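Local atomic coordinates of HTH-type transcriptional regulator ascG (Escherichia coli, PDB entry 3BRQ), a protein that represses transcription of the cryptic asc operon by sequence-specific DNA binding, as a regulator of the LacI family. Residues B[140-145]-B[203-208]; B[246-251]-B[288-293]. One frame throughout, in Å; residues are numbered along the deposited sequence.

Contact 1: residues B[140-145]-B[203-208]; sequences QEIAFL and ALVASN
The Phe144 ring leans obliquely against Val205 and Ser207, with CE1 at 3.7 Å from Val205 CG1 and CZ at 3.2 Å from Ser207 OG; outside the pair the ring stacks with Tyr161. Phe144 CG lies anti to its backbone N (chi1 -168°), beside the carbonyl carbon. Ile142 and Val205 share this face of the sheet, CG2 to CG2, a place for branched residues that fit extended strands and pack against Leu134 of helix 123-136. On the opposite face the small Ala143 makes room for Leu204, whose CD1 lies 3.7 Å from Ala143 CB and, tighter than usual van der Waals contact, 3.3 Å from Leu145 CD1; Leu145 CD2 approaches Ala206 CB. The two strands run parallel, joined by an alternating ladder: Ala143 N to Ala203 O, Val205 N to Ala143 O and Leu145 N to Val205 O. Where the ladder ends, Leu145 O is gripped twice, by Ser207 N at 2.9 Å and by Ser207 OG at 2.8 Å. Asn208 then N-caps helix 209-221. The contact thus joins two neighbouring inner strands of a periplasmic-binding-protein-like domain: apolar side chains fill both faces, and alternate peptide groups pair across the two strands, the others with strands to either side.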
# COMPACT_ATOMS: atom_id res chain seq x y z
N GLN B 140 -11.58 21.21 23.19
CA GLN B 140 -11.98 20.44 24.36
C GLN B 140 -12.83 19.19 24.00
O GLN B 140 -12.93 18.27 24.80
CB GLN B 140 -12.75 21.31 25.37
CG GLN B 140 -12.00 22.52 26.01
CD GLN B 140 -10.90 22.09 26.96
OE1 GLN B 140 -9.70 22.20 26.63
NE2 GLN B 140 -11.29 21.58 28.14
N GLU B 141 -13.46 19.18 22.83
CA GLU B 141 -14.40 18.13 22.47
C GLU B 141 -13.81 17.50 21.20
O GLU B 141 -13.88 18.07 20.09
CB GLU B 141 -15.80 18.71 22.25
CG GLU B 141 -16.35 19.45 23.47
CD GLU B 141 -17.63 20.21 23.12
OE1 GLU B 141 -17.54 21.42 22.85
OE2 GLU B 141 -18.73 19.58 23.10
N ILE B 142 -13.18 16.35 21.41
CA ILE B 142 -12.41 15.72 20.35
C ILE B 142 -12.98 14.32 20.10
O ILE B 142 -13.05 13.52 21.04
CB ILE B 142 -10.88 15.62 20.76
CG1 ILE B 142 -10.31 17.01 21.15
CG2 ILE B 142 -10.10 14.93 19.67
CD1 ILE B 142 -8.87 16.99 21.76
N ALA B 143 -13.37 14.05 18.85
CA ALA B 143 -13.77 12.71 18.41
C ALA B 143 -12.56 11.81 18.08
O ALA B 143 -11.49 12.29 17.77
CB ALA B 143 -14.72 12.81 17.20
N PHE B 144 -12.73 10.50 18.16
CA PHE B 144 -11.67 9.58 17.88
C PHE B 144 -12.24 8.38 17.08
O PHE B 144 -13.21 7.74 17.48
CB PHE B 144 -11.00 9.09 19.16
CG PHE B 144 -9.72 8.35 18.93
CD1 PHE B 144 -8.48 9.04 18.80
CD2 PHE B 144 -9.73 6.94 18.86
CE1 PHE B 144 -7.27 8.32 18.59
CE2 PHE B 144 -8.53 6.22 18.67
CZ PHE B 144 -7.29 6.91 18.56
N LEU B 145 -11.63 8.14 15.92
CA LEU B 145 -11.87 6.95 15.13
C LEU B 145 -10.78 5.87 15.32
O LEU B 145 -9.63 6.05 14.92
CB LEU B 145 -11.92 7.31 13.64
CG LEU B 145 -13.24 7.64 12.94
CD1 LEU B 145 -14.05 8.57 13.75
CD2 LEU B 145 -12.96 8.25 11.55
N ALA B 203 -12.90 18.72 16.72
CA ALA B 203 -11.77 18.08 16.08
C ALA B 203 -11.99 16.57 16.06
O ALA B 203 -12.67 16.05 16.94
CB ALA B 203 -10.43 18.44 16.83
N LEU B 204 -11.45 15.91 15.04
CA LEU B 204 -11.54 14.45 14.90
C LEU B 204 -10.13 13.87 14.67
O LEU B 204 -9.40 14.30 13.74
CB LEU B 204 -12.43 14.06 13.69
CG LEU B 204 -12.29 12.54 13.40
CD1 LEU B 204 -13.48 11.80 13.85
CD2 LEU B 204 -12.04 12.26 11.92
N VAL B 205 -9.77 12.88 15.50
CA VAL B 205 -8.48 12.16 15.32
C VAL B 205 -8.83 10.80 14.74
O VAL B 205 -9.55 10.05 15.40
CB VAL B 205 -7.71 12.03 16.66
CG1 VAL B 205 -6.42 11.22 16.48
CG2 VAL B 205 -7.36 13.44 17.20
N ALA B 206 -8.40 10.53 13.48
CA ALA B 206 -8.60 9.21 12.85
C ALA B 206 -7.32 8.42 13.02
O ALA B 206 -6.25 8.96 12.79
CB ALA B 206 -8.91 9.34 11.35
N SER B 207 -7.44 7.13 13.33
CA SER B 207 -6.28 6.30 13.59
C SER B 207 -5.47 5.96 12.34
O SER B 207 -4.36 5.45 12.49
CB SER B 207 -6.66 5.06 14.42
OG SER B 207 -6.99 5.45 15.75
N ASN B 208 -5.96 6.28 11.12
CA ASN B 208 -5.03 6.25 10.00
C ASN B 208 -5.49 7.24 8.91
O ASN B 208 -6.59 7.80 8.96
CB ASN B 208 -4.85 4.81 9.43
CG ASN B 208 -6.09 4.29 8.65
OD1 ASN B 208 -7.20 4.73 8.87
ND2 ASN B 208 -5.88 3.31 7.77

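Contact 2: residues B[246-251]-B[288-293]; sequences PALSSV and RDSLIA
A type I beta turn, Arg288 to Leu291, sits against the chain that leads from cis-Pro246 into strand 249-252, Ser290 and Arg288 making most of the polar links. Ser290 OG takes the crowded position between its backbone N and carbonyl carbon (chi1 64°). There it accepts a hydrogen bond from Ser249 N at 2.8 Å, nearly straight, and, less closely, one from the hydroxyl of Ser249, while it is also hydrogen-bonded to Val232 O. Ser249 OG in turn accepts a hydrogen bond from Arg288 N at 2.9 Å, so two small hydroxyls, each able to give and to accept, lace the turn to the strand. A weak bond from Ser290 N to Ala247 O adds to this, and a water joins Ala247 N to Asp289 OD2. Arg288 lies extended from CG to NE over the Leu248 carbonyl, and NH1 donates to Leu248 O at 3.0 Å, in the guanidinium plane and nearly along the C=O axis. NH1 also forms a salt bridge with Asp237. A leucine in place of Arg288 would probably leave Leu248 O without this donor and the Asp237 carboxylate without this cationic partner. Ala247 CB, small enough for the turn to come close, meets Arg288 CB at 3.9 Å. The side chain of Leu248 leaves the backbone away from the turn and touches helix 209-221, whereas Leu291 reaches strand 231-235 and Leu134 of helix 123-136.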
# COMPACT_ATOMS: atom_id res chain seq x y z
N PRO B 246 -9.28 19.57 2.13
CA PRO B 246 -8.01 20.25 2.45
C PRO B 246 -6.90 19.24 2.74
O PRO B 246 -7.19 18.06 3.09
CB PRO B 246 -8.33 20.99 3.73
CG PRO B 246 -9.37 20.05 4.41
CD PRO B 246 -10.17 19.44 3.31
N ALA B 247 -5.65 19.70 2.61
CA ALA B 247 -4.48 18.91 2.85
C ALA B 247 -4.54 18.30 4.27
O ALA B 247 -4.82 19.01 5.25
CB ALA B 247 -3.20 19.75 2.71
N LEU B 248 -4.21 17.01 4.36
CA LEU B 248 -4.45 16.26 5.58
C LEU B 248 -3.27 16.31 6.56
O LEU B 248 -2.21 15.78 6.27
CB LEU B 248 -4.85 14.82 5.22
CG LEU B 248 -4.83 13.75 6.31
CD1 LEU B 248 -5.94 14.08 7.40
CD2 LEU B 248 -5.04 12.37 5.77
N SER B 249 -3.45 16.91 7.74
CA SER B 249 -2.45 16.81 8.83
C SER B 249 -2.34 15.36 9.26
O SER B 249 -3.35 14.68 9.44
CB SER B 249 -2.84 17.64 10.06
OG SER B 249 -3.11 18.99 9.78
N SER B 250 -1.11 14.87 9.43
CA SER B 250 -0.88 13.45 9.72
C SER B 250 0.38 13.18 10.54
O SER B 250 1.37 13.86 10.40
CB SER B 250 -0.81 12.63 8.44
OG SER B 250 -0.90 11.22 8.76
N VAL B 251 0.30 12.18 11.40
CA VAL B 251 1.42 11.73 12.17
C VAL B 251 2.34 10.84 11.31
O VAL B 251 1.95 9.80 10.85
CB VAL B 251 0.94 10.98 13.49
CG1 VAL B 251 2.09 10.45 14.24
CG2 VAL B 251 0.19 11.95 14.38
N ARG B 288 -0.93 20.45 8.53
CA ARG B 288 -1.36 20.89 7.19
C ARG B 288 -2.71 21.59 7.34
O ARG B 288 -3.21 21.80 8.47
CB ARG B 288 -1.42 19.71 6.19
CG ARG B 288 -0.18 18.79 6.17
CD ARG B 288 -0.08 18.07 4.80
NE ARG B 288 1.22 17.42 4.58
CZ ARG B 288 1.55 16.17 4.95
NH1 ARG B 288 0.70 15.40 5.60
NH2 ARG B 288 2.78 15.70 4.66
N ASP B 289 -3.34 21.90 6.22
CA ASP B 289 -4.51 22.75 6.22
C ASP B 289 -5.73 22.19 6.94
O ASP B 289 -6.61 22.98 7.23
CB ASP B 289 -4.89 23.12 4.79
CG ASP B 289 -3.92 24.11 4.17
OD1 ASP B 289 -3.21 24.80 4.94
OD2 ASP B 289 -3.86 24.17 2.92
N SER B 290 -5.79 20.87 7.23
CA SER B 290 -6.96 20.26 7.89
C SER B 290 -6.98 20.56 9.37
O SER B 290 -7.93 20.20 10.08
CB SER B 290 -6.96 18.75 7.74
OG SER B 290 -5.85 18.16 8.40
N LEU B 291 -5.94 21.21 9.85
CA LEU B 291 -5.86 21.52 11.25
C LEU B 291 -5.80 23.04 11.48
O LEU B 291 -4.95 23.71 10.89
CB LEU B 291 -4.64 20.81 11.87
CG LEU B 291 -4.30 21.07 13.35
CD1 LEU B 291 -5.37 20.50 14.24
CD2 LEU B 291 -2.96 20.41 13.65
N ILE B 292 -6.71 23.54 12.34
CA ILE B 292 -6.65 24.90 12.90
C ILE B 292 -7.42 25.02 14.23
O ILE B 292 -8.04 24.05 14.67
CB ILE B 292 -7.24 25.91 11.93
CG1 ILE B 292 -8.76 25.75 11.85
CG2 ILE B 292 -6.56 25.83 10.55
CD1 ILE B 292 -9.48 26.97 11.28
N ALA B 293 -7.40 26.18 14.88
CA ALA B 293 -8.15 26.35 16.16
C ALA B 293 -9.68 26.23 15.94
O ALA B 293 -10.15 26.35 14.80
CB ALA B 293 -7.80 27.68 16.84
O HOH W 1 -5.47 22.38 1.55

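From the N terminus, contact 1 comes first: it closes a 57-residue loop holding helices 152-167 and 184-197 and the short edge strand 177-178. Contact 2 opens only after contact 1 has closed, and its 36-residue loop holds helix 255-270 and strand 284-286; the two loops follow in series, neither nesting nor crossing. Their centres are about 12 Å apart and they do not touch. Strand 231-235 lies between them in the sheet, bonded to Leu204 on one side and to Ser249 on the other. Helix 209-221 packs on Leu204 and Leu248, and Leu134 of helix 123-136 meets Val205 and Leu291, so both helices span the two contacts.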